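Local coordinates for filamentation induced by cAMP protein Fic (Desulfovibrio alaskensis, PDB 4RGL), which belongs to the Fic/DOC family of largely helical proteins and probably carries a C-terminal domain of helix-turn-helix type, at residues T13-P16 with A17-N20; T238-V241 with E242-G246. All blocks are in the same frame, centred on the assembly; numbering follows the deposited sequence.

Contact 1 (T13-P16 with A17-N20)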
loop_
_atom_site.group_PDB
_atom_site.type_symbol
_atom_site.label_atom_id
_atom_site.label_comp_id
_atom_site.label_asym_id
_atom_site.label_seq_id
_atom_site.Cartn_x
_atom_site.Cartn_y
_atom_site.Cartn_z
ATOM N N THR A 13 17.837 14.386 16.953
ATOM C CA THR A 13 17.510 15.402 17.970
ATOM C C THR A 13 16.003 15.698 17.924
ATOM O O THR A 13 15.491 16.143 16.893
ATOM C CB THR A 13 18.351 16.680 17.769
ATOM O OG1 THR A 13 18.176 17.148 16.432
ATOM C CG2 THR A 13 19.839 16.458 18.058
ATOM N N ILE A 14 15.283 15.389 19.025
ATOM C CA ILE A 14 13.818 15.518 19.088
ATOM C C ILE A 14 13.402 17.018 19.063
ATOM O O ILE A 14 14.233 17.895 19.295
ATOM C CB ILE A 14 13.242 14.784 20.358
ATOM C CG1 ILE A 14 13.692 13.289 20.412
ATOM C CG2 ILE A 14 11.716 14.892 20.416
ATOM C CD1 ILE A 14 15.157 13.047 20.948
ATOM N N THR A 15 12.132 17.289 18.721
ATOM C CA THR A 15 11.587 18.645 18.635
ATOM C C THR A 15 10.082 18.624 19.032
ATOM O O THR A 15 9.415 17.603 18.849
ATOM C CB THR A 15 11.809 19.220 17.196
ATOM O OG1 THR A 15 11.162 20.483 17.082
ATOM C CG2 THR A 15 11.305 18.304 16.127
ATOM N N PRO A 16 9.521 19.750 19.571
ATOM C CA PRO A 16 8.094 19.740 19.960
ATOM C C PRO A 16 7.164 19.333 18.801
ATOM O O PRO A 16 6.076 18.828 19.045
ATOM C CB PRO A 16 7.830 21.194 20.396
ATOM C CG PRO A 16 9.027 21.979 19.925
ATOM C CD PRO A 16 10.163 21.034 19.913
ATOM N N ALA A 17 7.598 19.545 17.550
ATOM C CA ALA A 17 6.807 19.148 16.383
ATOM C C ALA A 17 6.730 17.617 16.264
ATOM O O ALA A 17 5.668 17.081 15.941
ATOM C CB ALA A 17 7.403 19.742 15.118
ATOM N N ILE A 18 7.857 16.905 16.573
ATOM C CA ILE A 18 7.914 15.436 16.507
ATOM C C ILE A 18 6.942 14.813 17.522
ATOM O O ILE A 18 6.132 13.966 17.145
ATOM C CB ILE A 18 9.372 14.910 16.726
ATOM C CG1 ILE A 18 10.226 15.103 15.451
ATOM C CG2 ILE A 18 9.368 13.424 17.161
ATOM C CD1 ILE A 18 11.791 14.735 15.635
ATOM N N VAL A 19 7.011 15.246 18.810
ATOM C CA VAL A 19 6.172 14.661 19.868
ATOM C C VAL A 19 4.673 14.872 19.541
ATOM O O VAL A 19 3.870 13.975 19.779
ATOM C CB VAL A 19 6.524 15.204 21.285
ATOM C CG1 VAL A 19 7.971 14.879 21.651
ATOM C CG2 VAL A 19 6.259 16.701 21.393
ATOM N N ASN A 20 4.325 16.018 18.911
ATOM C CA ASN A 20 2.945 16.296 18.505
ATOM C C ASN A 20 2.519 15.377 17.345
ATOM O O ASN A 20 1.369 14.921 17.306
ATOM C CB ASN A 20 2.779 17.768 18.114
ATOM C CG ASN A 20 2.566 18.687 19.296
ATOM O OD1 ASN A 20 1.431 19.009 19.664
ATOM N ND2 ASN A 20 3.648 19.106 19.933
#
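The side-chain amide of N20 meets P16 O in its own plane, through ND2, which gives a hydrogen bond of 2.6 Å to P16 O; the oxygen is only 9° out of the amide plane, while the donor stands 30° off the P16 carbonyl plane. N20 has CG anti to its own carbonyl carbon and beside its backbone N (chi1 -83°), which folds the amide back along the helix toward P16. N20 N gives a weak bond to the same oxygen, so P16 O takes two donors from one residue. One residue earlier in the chain, T15 O receives weak bonds from I18 N (2.8 Å) and V19 N (3.4 Å). On the apolar side, T15 CG2 rests on I18 CG1 at 3.4 Å and on I18 CD1 close by, the two side chains crossing at about a right angle. The methyl is placed there by the T15 torsion that sets OG1 opposite the backbone N. I14 CG2 reaches V19 CG1 at 3.9 Å, also at roughly a right angle, and lies more loosely beside I18 CG2. T13 OG1 is hydrogen-bonded to T238 OG1, and T15 touches T238, both through helix 238-257. The arrangement is a helix start: an extended lead-in, T15 at the N-cap, P16 just after it, and the first turn of helix 16-32.

Contact 2 (T238-V241 with E242-G246)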
loop_
_atom_site.group_PDB
_atom_site.type_symbol
_atom_site.label_atom_id
_atom_site.label_comp_id
_atom_site.label_asym_id
_atom_site.label_seq_id
_atom_site.Cartn_x
_atom_site.Cartn_y
_atom_site.Cartn_z
ATOM N N THR A 238 16.509 15.724 11.822
ATOM C CA THR A 238 15.308 16.333 12.422
ATOM C C THR A 238 14.273 16.832 11.323
ATOM O O THR A 238 13.110 16.426 11.373
ATOM C CB THR A 238 15.712 17.488 13.358
ATOM O OG1 THR A 238 16.606 16.985 14.351
ATOM C CG2 THR A 238 14.512 18.153 14.022
ATOM N N PRO A 239 14.671 17.715 10.352
ATOM C CA PRO A 239 13.674 18.228 9.387
ATOM C C PRO A 239 13.071 17.114 8.518
ATOM O O PRO A 239 11.890 17.185 8.158
ATOM C CB PRO A 239 14.478 19.221 8.540
ATOM C CG PRO A 239 15.907 18.838 8.747
ATOM C CD PRO A 239 15.993 18.335 10.138
ATOM N N PHE A 240 13.877 16.081 8.187
ATOM C CA PHE A 240 13.401 14.938 7.409
ATOM C C PHE A 240 12.396 14.114 8.229
ATOM O O PHE A 240 11.371 13.676 7.692
ATOM C CB PHE A 240 14.586 14.056 6.957
ATOM C CG PHE A 240 14.181 12.799 6.215
ATOM C CD1 PHE A 240 13.859 12.843 4.863
ATOM C CD2 PHE A 240 14.179 11.565 6.855
ATOM C CE1 PHE A 240 13.492 11.680 4.177
ATOM C CE2 PHE A 240 13.818 10.403 6.167
ATOM C CZ PHE A 240 13.483 10.467 4.830
ATOM N N VAL A 241 12.683 13.925 9.537
ATOM C CA VAL A 241 11.804 13.179 10.440
ATOM C C VAL A 241 10.452 13.896 10.547
ATOM O O VAL A 241 9.408 13.253 10.433
ATOM C CB VAL A 241 12.460 12.983 11.835
ATOM C CG1 VAL A 241 11.512 12.262 12.793
ATOM C CG2 VAL A 241 13.779 12.226 11.712
ATOM N N GLU A 242 10.477 15.246 10.659
ATOM C CA GLU A 242 9.254 16.053 10.672
ATOM C C GLU A 242 8.454 15.846 9.391
ATOM O O GLU A 242 7.235 15.689 9.449
ATOM C CB GLU A 242 9.582 17.549 10.848
ATOM C CG GLU A 242 10.036 17.939 12.247
ATOM C CD GLU A 242 10.263 19.433 12.423
ATOM O OE1 GLU A 242 10.185 20.171 11.415
ATOM O OE2 GLU A 242 10.505 19.865 13.572
ATOM N N PHE A 243 9.146 15.843 8.218
ATOM C CA PHE A 243 8.487 15.672 6.925
ATOM C C PHE A 243 7.843 14.309 6.825
ATOM O O PHE A 243 6.673 14.211 6.444
ATOM C CB PHE A 243 9.486 15.866 5.764
ATOM C CG PHE A 243 8.856 15.732 4.389
ATOM C CD1 PHE A 243 8.305 16.837 3.745
ATOM C CD2 PHE A 243 8.782 14.492 3.755
ATOM C CE1 PHE A 243 7.701 16.707 2.489
ATOM C CE2 PHE A 243 8.154 14.361 2.511
ATOM C CZ PHE A 243 7.622 15.471 1.885
HETATM N N MSE A 244 8.609 13.238 7.140
HETATM C CA MSE A 244 8.122 11.873 7.003
HETATM C C MSE A 244 6.981 11.585 7.989
HETATM O O MSE A 244 5.943 11.063 7.572
HETATM C CB MSE A 244 9.253 10.872 7.197
HETATM C CG MSE A 244 8.922 9.483 6.653
HETATM SE SE MSE A 244 8.399 9.526 4.762
HETATM C CE MSE A 244 9.970 10.385 4.037
ATOM N N LEU A 245 7.152 11.955 9.297
ATOM C CA LEU A 245 6.074 11.779 10.289
ATOM C C LEU A 245 4.846 12.576 9.881
ATOM O O LEU A 245 3.718 12.134 10.110
ATOM C CB LEU A 245 6.529 12.193 11.702
ATOM C CG LEU A 245 7.558 11.274 12.380
ATOM C CD1 LEU A 245 7.976 11.836 13.723
ATOM C CD2 LEU A 245 7.012 9.865 12.553
ATOM N N GLY A 246 5.072 13.719 9.224
ATOM C CA GLY A 246 3.996 14.532 8.678
ATOM C C GLY A 246 3.259 13.810 7.573
ATOM O O GLY A 246 2.033 13.661 7.634
#
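T238, P239, F240 and V241 each take a main-chain hydrogen bond from the residue four places on in helix 238-257. E242 N reaches T238 O at 3.0 Å, F243 N reaches P239 O at 3.1 Å, M244 N reaches F240 O at 2.9 Å and L245 N reaches V241 O at 2.8 Å. The four run without a break, as in a regular alpha-helix, and the bond to P239 O is the one whose donor leans most from the line of its carbonyl, at 146°. Apolar contacts follow the same spacing. F240 and M244, a selenomethionine, lie side by side and point the same way; M244 CE comes to F240 CZ at 3.6 Å and to CE1 a little farther off, approaching the ring obliquely. M244 leaves the backbone with CG opposite N, then bends at chi2 and chi3 (55° and 56°), and this curl brings CE back to the ring. V241 and L245 form a second pair pointing the same way, V241 CG1 to L245 CD1 at 3.7 Å. These residues face the helical bundle of the Fic fold: V241, M244 and L245 touch helix 168-182, which leads into the Fic signature loop, while F240 and M244 also rest on Y224 of helix 221-234. The F240 ring meets H176 edge-to-face. Polar and charged side chains lie at the start of the helix. T238 OG1 is hydrogen-bonded to T13 OG1, in the chain leading to helix 16-32, and to D236 OD1 just before this helix. E242, extended beyond CG, runs back along the first turn, its CG 3.5 Å from T238 O, and its carboxylate end passes loosely by T238 CG2, with OE2 4.4 Å away.

From the N terminus, contact 1 comes first, where the extended lead-in turns into helix 16-32; contact 2 follows more than 200 residues later, at the start of helix 238-257. Each is a local contact within one continuous run, so neither closes a long loop, and the two stand in series without nesting or crossing. In space they adjoin, the centres of contacts 1 and 2 lying about 9 Å apart. T13 O and T238 OG1, 2.9 Å apart, probably form a hydrogen bond, E242 OE2 lies against T15 CG2 and A17 CB, and I18 CD1 meets V241 CG1 at 3.8 Å. Together these touches tie the beginnings of the two helices to each other.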